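PDB 6HUH: beta-lactamase from Klebsiella pneumoniae, which probably hydrolyses beta-lactam antibiotics to substituted beta-amino acids, as a class D (OXA-type) serine enzyme of antibiotic resistance. Local coordinates for residues G80-L85 with S101-S106; Y105-T110 with L142-L147; R160-L165 with K229-H234; Q214-F219 with T235-P240. All coordinates share one frame; numbering follows the deposited sequence.

Interaction 1. Residues G80-L85 with S101-S106. With SO4 (sulfate ion), chain C.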
loop_
_atom_site.group_PDB
_atom_site.type_symbol
_atom_site.label_atom_id
_atom_site.label_comp_id
_atom_site.label_asym_id
_atom_site.label_seq_id
_atom_site.Cartn_x
_atom_site.Cartn_y
_atom_site.Cartn_z
ATOM N N GLY A 80 3.661 17.659 -17.817
ATOM C CA GLY A 80 4.149 17.028 -19.034
ATOM C C GLY A 80 4.189 15.512 -18.930
ATOM O O GLY A 80 4.515 14.834 -19.912
ATOM N N ASP A 81 3.866 14.964 -17.732
ATOM C CA ASP A 81 3.815 13.517 -17.534
ATOM C C ASP A 81 2.413 13.028 -17.864
ATOM O O ASP A 81 1.447 13.741 -17.557
ATOM C CB ASP A 81 4.188 13.097 -16.100
ATOM C CG ASP A 81 5.657 13.185 -15.751
ATOM O OD1 ASP A 81 6.495 13.106 -16.673
ATOM O OD2 ASP A 81 5.971 13.308 -14.550
ATOM N N PRO A 82 2.278 11.825 -18.481
ATOM C CA PRO A 82 0.932 11.301 -18.794
ATOM C C PRO A 82 0.035 11.244 -17.557
ATOM O O PRO A 82 0.459 10.771 -16.500
ATOM C CB PRO A 82 1.216 9.906 -19.364
ATOM C CG PRO A 82 2.626 9.603 -18.966
ATOM C CD PRO A 82 3.333 10.891 -18.917
ATOM N N ASP A 83 -1.172 11.812 -17.677
ATOM C CA ASP A 83 -2.154 11.900 -16.597
ATOM C C ASP A 83 -3.506 11.323 -17.026
ATOM O O ASP A 83 -4.550 11.958 -16.840
ATOM C CB ASP A 83 -2.272 13.364 -16.086
ATOM C CG ASP A 83 -2.378 14.463 -17.146
ATOM O OD1 ASP A 83 -2.817 14.162 -18.281
ATOM O OD2 ASP A 83 -2.060 15.634 -16.824
ATOM N N PHE A 84 -3.477 10.107 -17.602
ATOM C CA PHE A 84 -4.668 9.399 -18.100
ATOM C C PHE A 84 -5.582 8.941 -16.960
ATOM O O PHE A 84 -6.806 9.021 -17.084
ATOM C CB PHE A 84 -4.280 8.225 -19.032
ATOM C CG PHE A 84 -3.277 8.560 -20.120
ATOM C CD1 PHE A 84 -3.395 9.728 -20.870
ATOM C CD2 PHE A 84 -2.237 7.688 -20.420
ATOM C CE1 PHE A 84 -2.469 10.034 -21.870
ATOM C CE2 PHE A 84 -1.312 7.993 -21.422
ATOM C CZ PHE A 84 -1.441 9.159 -22.148
ATOM N N LEU A 85 -4.978 8.483 -15.845
ATOM C CA LEU A 85 -5.694 8.057 -14.644
ATOM C C LEU A 85 -5.475 9.101 -13.554
ATOM O O LEU A 85 -4.345 9.577 -13.415
ATOM C CB LEU A 85 -5.215 6.672 -14.153
ATOM C CG LEU A 85 -5.641 5.436 -14.974
ATOM C CD1 LEU A 85 -4.867 4.201 -14.533
ATOM C CD2 LEU A 85 -7.149 5.168 -14.867
ATOM N N SER A 101 -0.507 1.227 -11.647
ATOM C CA SER A 101 0.196 1.093 -12.938
ATOM C C SER A 101 0.616 2.464 -13.493
ATOM O O SER A 101 0.201 2.873 -14.584
ATOM C CB SER A 101 -0.647 0.324 -13.956
ATOM O OG SER A 101 -0.731 -1.060 -13.664
ATOM N N VAL A 102 1.410 3.188 -12.692
ATOM C CA VAL A 102 1.907 4.526 -13.001
ATOM C C VAL A 102 3.001 4.415 -14.055
ATOM O O VAL A 102 4.123 3.989 -13.758
ATOM C CB VAL A 102 2.350 5.299 -11.739
ATOM C CG1 VAL A 102 2.366 6.794 -12.003
ATOM C CG2 VAL A 102 1.450 4.974 -10.550
ATOM N N ILE A 103 2.648 4.771 -15.302
ATOM C CA ILE A 103 3.556 4.657 -16.433
ATOM C C ILE A 103 4.690 5.661 -16.374
ATOM O O ILE A 103 5.802 5.301 -16.752
ATOM C CB ILE A 103 2.830 4.669 -17.798
ATOM C CG1 ILE A 103 2.268 6.047 -18.147
ATOM C CG2 ILE A 103 1.752 3.569 -17.866
ATOM C CD1 ILE A 103 1.855 6.211 -19.591
ATOM N N TRP A 104 4.439 6.900 -15.881
ATOM C CA TRP A 104 5.481 7.926 -15.811
ATOM C C TRP A 104 6.624 7.545 -14.874
ATOM O O TRP A 104 7.763 7.912 -15.138
ATOM C CB TRP A 104 4.930 9.319 -15.512
ATOM C CG TRP A 104 4.218 9.527 -14.206
ATOM C CD1 TRP A 104 2.885 9.754 -14.048
ATOM C CD2 TRP A 104 4.824 9.789 -12.917
ATOM N NE1 TRP A 104 2.608 10.064 -12.735
ATOM C CE2 TRP A 104 3.777 10.079 -12.018
ATOM C CE3 TRP A 104 6.144 9.768 -12.429
ATOM C CZ2 TRP A 104 4.001 10.298 -10.654
ATOM C CZ3 TRP A 104 6.364 9.993 -11.081
ATOM C CH2 TRP A 104 5.304 10.269 -10.212
ATOM N N TYR A 105 6.334 6.756 -13.831
ATOM C CA TYR A 105 7.318 6.266 -12.864
ATOM C C TYR A 105 8.204 5.188 -13.517
ATOM O O TYR A 105 9.367 5.029 -13.142
ATOM C CB TYR A 105 6.608 5.743 -11.610
ATOM C CG TYR A 105 7.516 5.493 -10.430
ATOM C CD1 TYR A 105 8.130 4.259 -10.247
ATOM C CD2 TYR A 105 7.706 6.470 -9.453
ATOM C CE1 TYR A 105 8.959 4.018 -9.154
ATOM C CE2 TYR A 105 8.496 6.224 -8.334
ATOM C CZ TYR A 105 9.140 5.004 -8.200
ATOM O OH TYR A 105 9.958 4.764 -7.124
ATOM N N SER A 106 7.676 4.487 -14.530
ATOM C CA SER A 106 8.446 3.477 -15.259
ATOM C C SER A 106 9.414 4.162 -16.208
ATOM O O SER A 106 10.540 3.682 -16.365
ATOM C CB SER A 106 7.519 2.558 -16.039
ATOM O OG SER A 106 6.754 1.737 -15.174
HETATM S S SO4 C . -3.774 -1.837 -15.548
HETATM O O1 SO4 C . -4.038 -0.396 -15.615
HETATM O O2 SO4 C . -4.915 -2.591 -16.069
HETATM O O3 SO4 C . -2.608 -2.134 -16.362
HETATM O O4 SO4 C . -3.524 -2.223 -14.160
#
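I103 turns CG1 between its own backbone N and carbonyl carbon (chi1 71°) and the chain then extends to CD1, which rests against the ring of P82; W104 CG takes the same position (chi1 62°), and D81 lies over one face of the indole. Two kinds of contact follow. The apolar one is I103 CD1 on P82 CG at 3.5 Å, with F84 CE2 approaching the same methyl at 4.1 Å. The other is made around the indole. The carboxylate of D81 lies almost parallel to it, 9° between the planes, with OD2 3.9 Å above the plane toward the rim, while V102 CG1 occupies the opposite face. P82 O meets the ring edge, 3.6 Å from W104 CD1. Both polar ends are engaged further out: D81 OD2 forms a salt bridge with R108, and W104 NE1 bonds W88 O. S101 OG is linked to K197 and donates to O4 of a sulfate, probably from the crystallisation liquor, at 3.1 Å. The I103 side chain lies about 5 Å from that of S51, the predicted acyl-ester serine. In sequence and position S101-V102-I103 is consistent with the serine-x-valine/isoleucine motif of class D active sites, backed here by the 80-85 loop.

Interaction 2. Residues Y105-T110 with L142-L147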
loop_
_atom_site.group_PDB
_atom_site.type_symbol
_atom_site.label_atom_id
_atom_site.label_comp_id
_atom_site.label_asym_id
_atom_site.label_seq_id
_atom_site.Cartn_x
_atom_site.Cartn_y
_atom_site.Cartn_z
ATOM N N TYR A 105 6.334 6.756 -13.831
ATOM C CA TYR A 105 7.318 6.266 -12.864
ATOM C C TYR A 105 8.204 5.188 -13.517
ATOM O O TYR A 105 9.367 5.029 -13.142
ATOM C CB TYR A 105 6.608 5.743 -11.610
ATOM C CG TYR A 105 7.516 5.493 -10.430
ATOM C CD1 TYR A 105 8.130 4.259 -10.247
ATOM C CD2 TYR A 105 7.706 6.470 -9.453
ATOM C CE1 TYR A 105 8.959 4.018 -9.154
ATOM C CE2 TYR A 105 8.496 6.224 -8.334
ATOM C CZ TYR A 105 9.140 5.004 -8.200
ATOM O OH TYR A 105 9.958 4.764 -7.124
ATOM N N SER A 106 7.676 4.487 -14.530
ATOM C CA SER A 106 8.446 3.477 -15.259
ATOM C C SER A 106 9.414 4.162 -16.208
ATOM O O SER A 106 10.540 3.682 -16.365
ATOM C CB SER A 106 7.519 2.558 -16.039
ATOM O OG SER A 106 6.754 1.737 -15.174
ATOM N N GLN A 107 8.972 5.298 -16.834
ATOM C CA GLN A 107 9.774 6.126 -17.753
ATOM C C GLN A 107 10.908 6.792 -16.989
ATOM O O GLN A 107 12.013 6.884 -17.518
ATOM C CB GLN A 107 8.920 7.189 -18.455
ATOM C CG GLN A 107 7.648 6.648 -19.098
ATOM C CD GLN A 107 6.960 7.648 -19.993
ATOM O OE1 GLN A 107 6.785 8.826 -19.653
ATOM N NE2 GLN A 107 6.518 7.185 -21.150
ATOM N N ARG A 108 10.658 7.216 -15.735
ATOM C CA ARG A 108 11.671 7.817 -14.851
ATOM C C ARG A 108 12.797 6.826 -14.607
ATOM O O ARG A 108 13.965 7.214 -14.633
ATOM C CB ARG A 108 11.072 8.198 -13.493
ATOM C CG ARG A 108 10.065 9.317 -13.541
ATOM C CD ARG A 108 10.686 10.694 -13.557
ATOM N NE ARG A 108 9.803 11.616 -12.858
ATOM C CZ ARG A 108 8.811 12.289 -13.426
ATOM N NH1 ARG A 108 8.588 12.185 -14.731
ATOM N NH2 ARG A 108 8.043 13.086 -12.696
ATOM N N LEU A 109 12.433 5.546 -14.380
ATOM C CA LEU A 109 13.369 4.451 -14.191
ATOM C C LEU A 109 14.156 4.178 -15.464
ATOM O O LEU A 109 15.384 4.118 -15.383
ATOM C CB LEU A 109 12.655 3.176 -13.677
ATOM C CG LEU A 109 13.331 1.801 -13.880
ATOM C CD1 LEU A 109 14.698 1.719 -13.215
ATOM C CD2 LEU A 109 12.498 0.722 -13.295
ATOM N N THR A 110 13.478 4.009 -16.625
ATOM C CA THR A 110 14.156 3.687 -17.896
ATOM C C THR A 110 15.104 4.801 -18.356
ATOM O O THR A 110 16.220 4.481 -18.760
ATOM C CB THR A 110 13.179 3.265 -19.000
ATOM O OG1 THR A 110 12.283 4.333 -19.322
ATOM C CG2 THR A 110 12.414 1.985 -18.659
ATOM N N LEU A 142 12.756 3.740 -25.437
ATOM C CA LEU A 142 13.131 3.755 -24.025
ATOM C C LEU A 142 11.961 3.917 -23.056
ATOM O O LEU A 142 11.964 3.297 -21.990
ATOM C CB LEU A 142 14.199 4.839 -23.768
ATOM C CG LEU A 142 14.827 4.915 -22.372
ATOM C CD1 LEU A 142 15.534 3.613 -21.995
ATOM C CD2 LEU A 142 15.770 6.085 -22.274
ATOM N N THR A 143 10.981 4.752 -23.408
ATOM C CA THR A 143 9.863 5.035 -22.511
ATOM C C THR A 143 8.520 4.509 -23.012
ATOM O O THR A 143 7.534 4.586 -22.275
ATOM C CB THR A 143 9.806 6.543 -22.222
ATOM O OG1 THR A 143 9.495 7.247 -23.428
ATOM C CG2 THR A 143 11.101 7.080 -21.617
ATOM N N GLN A 144 8.477 3.966 -24.248
ATOM C CA GLN A 144 7.239 3.519 -24.884
ATOM C C GLN A 144 7.234 2.108 -25.464
ATOM O O GLN A 144 6.263 1.782 -26.142
ATOM C CB GLN A 144 6.867 4.520 -26.000
ATOM C CG GLN A 144 5.471 5.118 -25.889
ATOM C CD GLN A 144 5.379 6.207 -24.852
ATOM O OE1 GLN A 144 4.584 6.129 -23.903
ATOM N NE2 GLN A 144 6.185 7.256 -25.040
ATOM N N ALA A 145 8.277 1.278 -25.227
ATOM C CA ALA A 145 8.376 -0.069 -25.812
ATOM C C ALA A 145 7.277 -1.043 -25.395
ATOM O O ALA A 145 6.763 -1.781 -26.242
ATOM C CB ALA A 145 9.740 -0.678 -25.543
ATOM N N TRP A 146 6.926 -1.054 -24.105
ATOM C CA TRP A 146 5.903 -1.925 -23.525
ATOM C C TRP A 146 4.489 -1.366 -23.696
ATOM O O TRP A 146 3.519 -2.129 -23.684
ATOM C CB TRP A 146 6.221 -2.215 -22.054
ATOM C CG TRP A 146 6.256 -1.007 -21.146
ATOM C CD1 TRP A 146 5.330 -0.673 -20.201
ATOM C CD2 TRP A 146 7.310 -0.032 -21.035
ATOM N NE1 TRP A 146 5.715 0.467 -19.540
ATOM C CE2 TRP A 146 6.928 0.882 -20.030
ATOM C CE3 TRP A 146 8.540 0.165 -21.696
ATOM C CZ2 TRP A 146 7.709 1.993 -19.699
ATOM C CZ3 TRP A 146 9.316 1.263 -21.355
ATOM C CH2 TRP A 146 8.901 2.158 -20.366
ATOM N N LEU A 147 4.385 -0.043 -23.917
ATOM C CA LEU A 147 3.131 0.687 -24.117
ATOM C C LEU A 147 2.454 0.443 -25.495
ATOM O O LEU A 147 2.301 1.379 -26.296
ATOM C CB LEU A 147 3.366 2.181 -23.868
ATOM C CG LEU A 147 3.255 2.617 -22.433
ATOM C CD1 LEU A 147 4.615 2.807 -21.819
ATOM C CD2 LEU A 147 2.468 3.897 -22.350
#
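T110 and S106, one turn apart on helix 103-113, face W146 in the turn that follows helix 141-144, a helix-to-turn packing beside the active site of the penicillin-binding fold. The apolar contacts are made to CZ2 and CH2 of the indole: S106 CB stands 3.7 Å from W146 CZ2, and T110 CG2 reaches W146 CH2 tip to tip at 3.9 Å. F118 of helix 115-124 packs on T110, L142 and W146 alike. S106 and W146 also have polar partners outside the contact: S106 OG bonds W97 NE1 and, with W146 NE1, OQ2 of the carboxylated lysine at position 54, whose counterpart in class D enzymes is the general base. Across the contact, L142 O, 2.9 Å from T110 OG1, is one of several carbonyls within reach of its single proton, Q107 O being another. The donor is settled for Q107: its extended chain carries NE2 to T143 O, 3.0 Å away and fairly straight at 159°, with the nitrogen raised 45° out of the carbonyl plane.

Interaction 3. Residues R160-L165 with K229-H234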
loop_
_atom_site.group_PDB
_atom_site.type_symbol
_atom_site.label_atom_id
_atom_site.label_comp_id
_atom_site.label_asym_id
_atom_site.label_seq_id
_atom_site.Cartn_x
_atom_site.Cartn_y
_atom_site.Cartn_z
ATOM N N ARG A 160 7.591 -18.696 -18.511
ATOM C CA ARG A 160 8.993 -19.074 -18.572
ATOM C C ARG A 160 9.836 -18.028 -17.817
ATOM O O ARG A 160 10.617 -18.392 -16.924
ATOM C CB ARG A 160 9.410 -19.197 -20.036
ATOM C CG ARG A 160 10.851 -19.615 -20.278
ATOM C CD ARG A 160 11.170 -21.008 -19.769
ATOM N NE ARG A 160 12.050 -20.917 -18.606
ATOM C CZ ARG A 160 12.622 -21.955 -18.013
ATOM N NH1 ARG A 160 12.403 -23.187 -18.458
ATOM N NH2 ARG A 160 13.416 -21.772 -16.964
ATOM N N PHE A 161 9.609 -16.724 -18.130
ATOM C CA PHE A 161 10.266 -15.581 -17.484
ATOM C C PHE A 161 10.035 -15.604 -15.958
ATOM O O PHE A 161 11.010 -15.576 -15.209
ATOM C CB PHE A 161 9.808 -14.236 -18.112
ATOM C CG PHE A 161 10.089 -13.023 -17.245
ATOM C CD1 PHE A 161 11.386 -12.560 -17.067
ATOM C CD2 PHE A 161 9.065 -12.390 -16.557
ATOM C CE1 PHE A 161 11.652 -11.483 -16.215
ATOM C CE2 PHE A 161 9.330 -11.318 -15.706
ATOM C CZ PHE A 161 10.621 -10.869 -15.540
ATOM N N LEU A 162 8.746 -15.670 -15.527
ATOM C CA LEU A 162 8.285 -15.726 -14.141
ATOM C C LEU A 162 8.934 -16.888 -13.401
ATOM O O LEU A 162 9.316 -16.727 -12.236
ATOM C CB LEU A 162 6.745 -15.868 -14.101
ATOM C CG LEU A 162 5.849 -14.634 -13.861
ATOM C CD1 LEU A 162 6.529 -13.316 -14.203
ATOM C CD2 LEU A 162 4.530 -14.751 -14.607
ATOM N N GLY A 163 9.085 -18.019 -14.096
ATOM C CA GLY A 163 9.710 -19.233 -13.582
ATOM C C GLY A 163 11.187 -19.077 -13.275
ATOM O O GLY A 163 11.709 -19.731 -12.372
ATOM N N LYS A 164 11.873 -18.209 -14.033
ATOM C CA LYS A 164 13.286 -17.926 -13.830
ATOM C C LYS A 164 13.466 -17.006 -12.604
ATOM O O LYS A 164 14.403 -17.211 -11.815
ATOM C CB LYS A 164 13.896 -17.303 -15.094
ATOM C CG LYS A 164 14.157 -18.304 -16.216
ATOM C CD LYS A 164 14.860 -17.645 -17.420
ATOM C CE LYS A 164 15.159 -18.616 -18.538
ATOM N NZ LYS A 164 16.261 -19.560 -18.193
ATOM N N LEU A 165 12.563 -16.004 -12.430
ATOM C CA LEU A 165 12.700 -15.104 -11.296
ATOM C C LEU A 165 12.307 -15.827 -9.992
ATOM O O LEU A 165 12.963 -15.610 -8.965
ATOM C CB LEU A 165 12.030 -13.710 -11.492
ATOM C CG LEU A 165 10.591 -13.379 -11.052
ATOM C CD1 LEU A 165 10.539 -12.975 -9.573
ATOM C CD2 LEU A 165 10.085 -12.165 -11.822
ATOM N N LYS A 229 5.687 -23.912 -5.277
ATOM C CA LYS A 229 5.470 -22.681 -6.050
ATOM C C LYS A 229 4.661 -22.997 -7.321
ATOM O O LYS A 229 4.715 -24.128 -7.805
ATOM C CB LYS A 229 6.800 -21.996 -6.405
ATOM C CG LYS A 229 7.369 -21.157 -5.269
ATOM C CD LYS A 229 8.761 -20.638 -5.587
ATOM C CE LYS A 229 9.459 -20.092 -4.363
ATOM N NZ LYS A 229 9.046 -18.694 -4.046
ATOM N N LEU A 230 3.887 -22.024 -7.837
ATOM C CA LEU A 230 3.036 -22.226 -9.010
ATOM C C LEU A 230 2.859 -20.928 -9.782
ATOM O O LEU A 230 2.319 -19.965 -9.238
ATOM C CB LEU A 230 1.670 -22.775 -8.556
ATOM C CG LEU A 230 0.594 -23.039 -9.612
ATOM C CD1 LEU A 230 0.159 -24.460 -9.567
ATOM C CD2 LEU A 230 -0.636 -22.165 -9.380
ATOM N N ILE A 231 3.312 -20.906 -11.050
ATOM C CA ILE A 231 3.164 -19.760 -11.958
ATOM C C ILE A 231 1.730 -19.830 -12.559
ATOM O O ILE A 231 1.130 -20.905 -12.598
ATOM C CB ILE A 231 4.235 -19.780 -13.088
ATOM C CG1 ILE A 231 5.689 -19.995 -12.573
ATOM C CG2 ILE A 231 4.134 -18.558 -13.980
ATOM C CD1 ILE A 231 6.271 -19.037 -11.675
ATOM N N PHE A 232 1.195 -18.685 -13.020
ATOM C CA PHE A 232 -0.117 -18.571 -13.667
ATOM C C PHE A 232 -0.123 -17.340 -14.571
ATOM O O PHE A 232 0.433 -16.303 -14.216
ATOM C CB PHE A 232 -1.284 -18.556 -12.659
ATOM C CG PHE A 232 -1.229 -17.445 -11.648
ATOM C CD1 PHE A 232 -1.614 -16.150 -11.989
ATOM C CD2 PHE A 232 -0.817 -17.689 -10.346
ATOM C CE1 PHE A 232 -1.484 -15.096 -11.073
ATOM C CE2 PHE A 232 -0.751 -16.643 -9.408
ATOM C CZ PHE A 232 -1.065 -15.349 -9.786
ATOM N N VAL A 233 -0.707 -17.481 -15.759
ATOM C CA VAL A 233 -0.795 -16.424 -16.759
ATOM C C VAL A 233 -2.207 -16.480 -17.317
ATOM O O VAL A 233 -2.685 -17.564 -17.672
ATOM C CB VAL A 233 0.273 -16.572 -17.888
ATOM C CG1 VAL A 233 0.183 -15.431 -18.892
ATOM C CG2 VAL A 233 1.693 -16.668 -17.336
ATOM N N HIS A 234 -2.892 -15.330 -17.382
ATOM C CA HIS A 234 -4.249 -15.282 -17.939
ATOM C C HIS A 234 -4.500 -14.030 -18.767
ATOM O O HIS A 234 -4.135 -12.939 -18.345
ATOM C CB HIS A 234 -5.309 -15.472 -16.847
ATOM C CG HIS A 234 -6.732 -15.506 -17.329
ATOM N ND1 HIS A 234 -7.147 -16.384 -18.303
ATOM C CD2 HIS A 234 -7.805 -14.802 -16.899
ATOM C CE1 HIS A 234 -8.442 -16.174 -18.457
ATOM N NE2 HIS A 234 -8.881 -15.231 -17.631
#
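L162 and I231 form the close part of this contact, where helix 155-166 lies on the central antiparallel sheet of the fold. The short axes run 8.6 Å apart and nearly antiparallel, at 152°. With I231 CG1 beside the backbone N and anti to the carbonyl carbon (chi1 -49°), CG2 lies anti to the N, and that methyl meets L162 CB at 3.8 Å and L162 CD2 at 3.9 Å. The other branch ends on the helix backbone: I231 CD1 is 3.8 Å from G163 N. Toward V233 the fit slackens, L162 CD2 standing 4.4 Å from V233 CG2. On the outer side of the helix, R160 and K164 point away from the strand and are partly exposed. L230 and F232 turn to helix 245-264 on the other face, as expected of a sheet sandwiched between helical layers. Since the groups that meet are mainly aliphatic side chains and helix backbone, with no hydrogen bond between the segments, cohesion should rest on dispersion and the exclusion of water.

Interaction 4. Residues Q214-F219 with T235-P240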
loop_
_atom_site.group_PDB
_atom_site.type_symbol
_atom_site.label_atom_id
_atom_site.label_comp_id
_atom_site.label_asym_id
_atom_site.label_seq_id
_atom_site.Cartn_x
_atom_site.Cartn_y
_atom_site.Cartn_z
ATOM N N GLN A 214 -9.432 -4.575 -29.777
ATOM C CA GLN A 214 -9.752 -5.415 -28.630
ATOM C C GLN A 214 -8.715 -5.253 -27.524
ATOM O O GLN A 214 -7.513 -5.266 -27.778
ATOM C CB GLN A 214 -9.913 -6.884 -29.042
ATOM C CG GLN A 214 -11.132 -7.132 -29.924
ATOM C CD GLN A 214 -11.425 -8.600 -30.105
ATOM O OE1 GLN A 214 -10.609 -9.370 -30.636
ATOM N NE2 GLN A 214 -12.611 -9.016 -29.686
ATOM N N GLN A 215 -9.216 -5.124 -26.296
ATOM C CA GLN A 215 -8.453 -4.971 -25.071
ATOM C C GLN A 215 -7.834 -6.307 -24.663
ATOM O O GLN A 215 -8.491 -7.340 -24.773
ATOM C CB GLN A 215 -9.413 -4.500 -23.965
ATOM C CG GLN A 215 -8.917 -3.308 -23.160
ATOM C CD GLN A 215 -9.843 -2.994 -22.014
ATOM O OE1 GLN A 215 -9.453 -3.041 -20.843
ATOM N NE2 GLN A 215 -11.093 -2.671 -22.319
ATOM N N ILE A 216 -6.583 -6.284 -24.179
ATOM C CA ILE A 216 -5.914 -7.476 -23.655
ATOM C C ILE A 216 -5.735 -7.273 -22.161
ATOM O O ILE A 216 -5.021 -6.365 -21.730
ATOM C CB ILE A 216 -4.565 -7.879 -24.322
ATOM C CG1 ILE A 216 -4.692 -8.017 -25.853
ATOM C CG2 ILE A 216 -3.998 -9.168 -23.676
ATOM C CD1 ILE A 216 -3.471 -7.595 -26.605
ATOM N N GLY A 217 -6.413 -8.101 -21.395
ATOM C CA GLY A 217 -6.305 -8.081 -19.949
ATOM C C GLY A 217 -5.249 -9.070 -19.539
ATOM O O GLY A 217 -5.124 -10.125 -20.149
ATOM N N TRP A 218 -4.439 -8.732 -18.578
ATOM C CA TRP A 218 -3.425 -9.679 -18.157
ATOM C C TRP A 218 -3.470 -9.840 -16.636
ATOM O O TRP A 218 -3.547 -8.846 -15.925
ATOM C CB TRP A 218 -2.014 -9.156 -18.497
ATOM C CG TRP A 218 -1.474 -9.231 -19.893
ATOM C CD1 TRP A 218 -1.400 -8.198 -20.783
ATOM C CD2 TRP A 218 -0.619 -10.264 -20.415
ATOM N NE1 TRP A 218 -0.641 -8.560 -21.874
ATOM C CE2 TRP A 218 -0.156 -9.826 -21.679
ATOM C CE3 TRP A 218 -0.250 -11.549 -19.968
ATOM C CZ2 TRP A 218 0.637 -10.628 -22.501
ATOM C CZ3 TRP A 218 0.538 -12.338 -20.779
ATOM C CH2 TRP A 218 0.978 -11.875 -22.030
ATOM N N PHE A 219 -3.367 -11.066 -16.142
ATOM C CA PHE A 219 -3.147 -11.344 -14.731
ATOM C C PHE A 219 -2.107 -12.442 -14.598
ATOM O O PHE A 219 -2.392 -13.630 -14.790
ATOM C CB PHE A 219 -4.385 -11.573 -13.878
ATOM C CG PHE A 219 -3.957 -11.470 -12.432
ATOM C CD1 PHE A 219 -3.449 -10.276 -11.919
ATOM C CD2 PHE A 219 -3.974 -12.585 -11.605
ATOM C CE1 PHE A 219 -2.987 -10.195 -10.609
ATOM C CE2 PHE A 219 -3.538 -12.493 -10.278
ATOM C CZ PHE A 219 -3.036 -11.300 -9.796
ATOM N N THR A 235 -5.114 -14.193 -19.954
ATOM C CA THR A 235 -5.468 -13.068 -20.826
ATOM C C THR A 235 -6.959 -12.988 -21.058
ATOM O O THR A 235 -7.630 -14.019 -21.128
ATOM C CB THR A 235 -4.718 -13.059 -22.149
ATOM O OG1 THR A 235 -5.003 -14.262 -22.834
ATOM C CG2 THR A 235 -3.222 -12.869 -21.983
ATOM N N VAL A 236 -7.471 -11.762 -21.182
ATOM C CA VAL A 236 -8.878 -11.516 -21.470
ATOM C C VAL A 236 -8.914 -10.667 -22.724
ATOM O O VAL A 236 -8.403 -9.543 -22.722
ATOM C CB VAL A 236 -9.632 -10.826 -20.303
ATOM C CG1 VAL A 236 -11.016 -10.363 -20.733
ATOM C CG2 VAL A 236 -9.725 -11.738 -19.094
ATOM N N ILE A 237 -9.513 -11.186 -23.785
ATOM C CA ILE A 237 -9.657 -10.400 -25.001
ATOM C C ILE A 237 -11.128 -10.004 -25.115
ATOM O O ILE A 237 -12.001 -10.878 -25.185
ATOM C CB ILE A 237 -9.035 -11.061 -26.282
ATOM C CG1 ILE A 237 -7.473 -10.968 -26.280
ATOM C CG2 ILE A 237 -9.580 -10.405 -27.552
ATOM C CD1 ILE A 237 -6.697 -11.987 -25.446
ATOM N N GLN A 238 -11.401 -8.694 -25.070
ATOM C CA GLN A 238 -12.757 -8.169 -25.122
ATOM C C GLN A 238 -12.834 -6.785 -25.748
ATOM O O GLN A 238 -11.825 -6.103 -25.902
ATOM C CB GLN A 238 -13.373 -8.133 -23.705
ATOM C CG GLN A 238 -12.495 -7.444 -22.658
ATOM C CD GLN A 238 -13.250 -6.474 -21.794
ATOM O OE1 GLN A 238 -13.732 -6.828 -20.714
ATOM N NE2 GLN A 238 -13.327 -5.215 -22.224
ATOM N N LYS A 239 -14.061 -6.374 -26.090
ATOM C CA LYS A 239 -14.383 -5.047 -26.587
ATOM C C LYS A 239 -14.511 -4.218 -25.299
ATOM O O LYS A 239 -15.119 -4.704 -24.336
ATOM C CB LYS A 239 -15.735 -5.073 -27.320
ATOM C CG LYS A 239 -15.973 -3.928 -28.311
ATOM C CD LYS A 239 -16.485 -2.608 -27.687
ATOM C CE LYS A 239 -17.951 -2.597 -27.321
ATOM N NZ LYS A 239 -18.298 -1.408 -26.494
ATOM N N PRO A 240 -13.943 -2.995 -25.222
ATOM C CA PRO A 240 -14.083 -2.216 -23.984
ATOM C C PRO A 240 -15.550 -1.974 -23.632
ATOM O O PRO A 240 -16.361 -1.765 -24.533
ATOM C CB PRO A 240 -13.330 -0.910 -24.291
ATOM C CG PRO A 240 -13.259 -0.841 -25.777
ATOM C CD PRO A 240 -13.168 -2.256 -26.240
#
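The beta hairpin of strands 215-225 and 228-238 is joined near its open end by antiparallel pairing from Q215 opposite Q238 to W218 opposite T235. Two hydrogen-bonded pairs supply the rungs. Q215 and Q238 exchange N-H...O bonds in both directions, the shorter from Q215 N to Q238 O at 2.8 Å. G217 and V236 do the same, with G217 N 2.8 Å from V236 O. On one face, T235 CG2 sits over the six-membered ring of W218, a CH-pi contact 3.9 Å from its centroid. I216 CG1 and I237 CG1 continue that face side by side, 4.1 Å apart. W218 NE1 bonds P48 O. The other face carries Q215 and Q238, which point the same way with their amide planes 65° apart. Q215 NE2 and Q238 NE2 approach to 3.4 Å, but both are donors, and the OE1 atoms turn instead to weak bonds with A245 N and R248 NE. Directional bonding between the strands therefore comes from the main chain, while the two amides make weak bonds at the start of helix 245-264.

From the N terminus, interaction 1 comes first, closing a loop that contains helix 94-99 and joining 80-85 to the start of helix 103-113. Interaction 2 begins where it ends, sharing Y105 and S106, and closes a longer, partly helical excursion that brings the same helix to helix 141-144 and its following turn; I103 CD1 also packs on L147 CD2. Interactions 3 and 4 cross: 214-219 falls between 160-165 and 229-234, and 229-234 in turn between 214-219 and 235-240. One ties helix 155-166 to the sheet, the other closes the hairpin within it, and they meet at a probable hydrogen bond, F219 N to H234 O at 3.0 Å. None of the four nests.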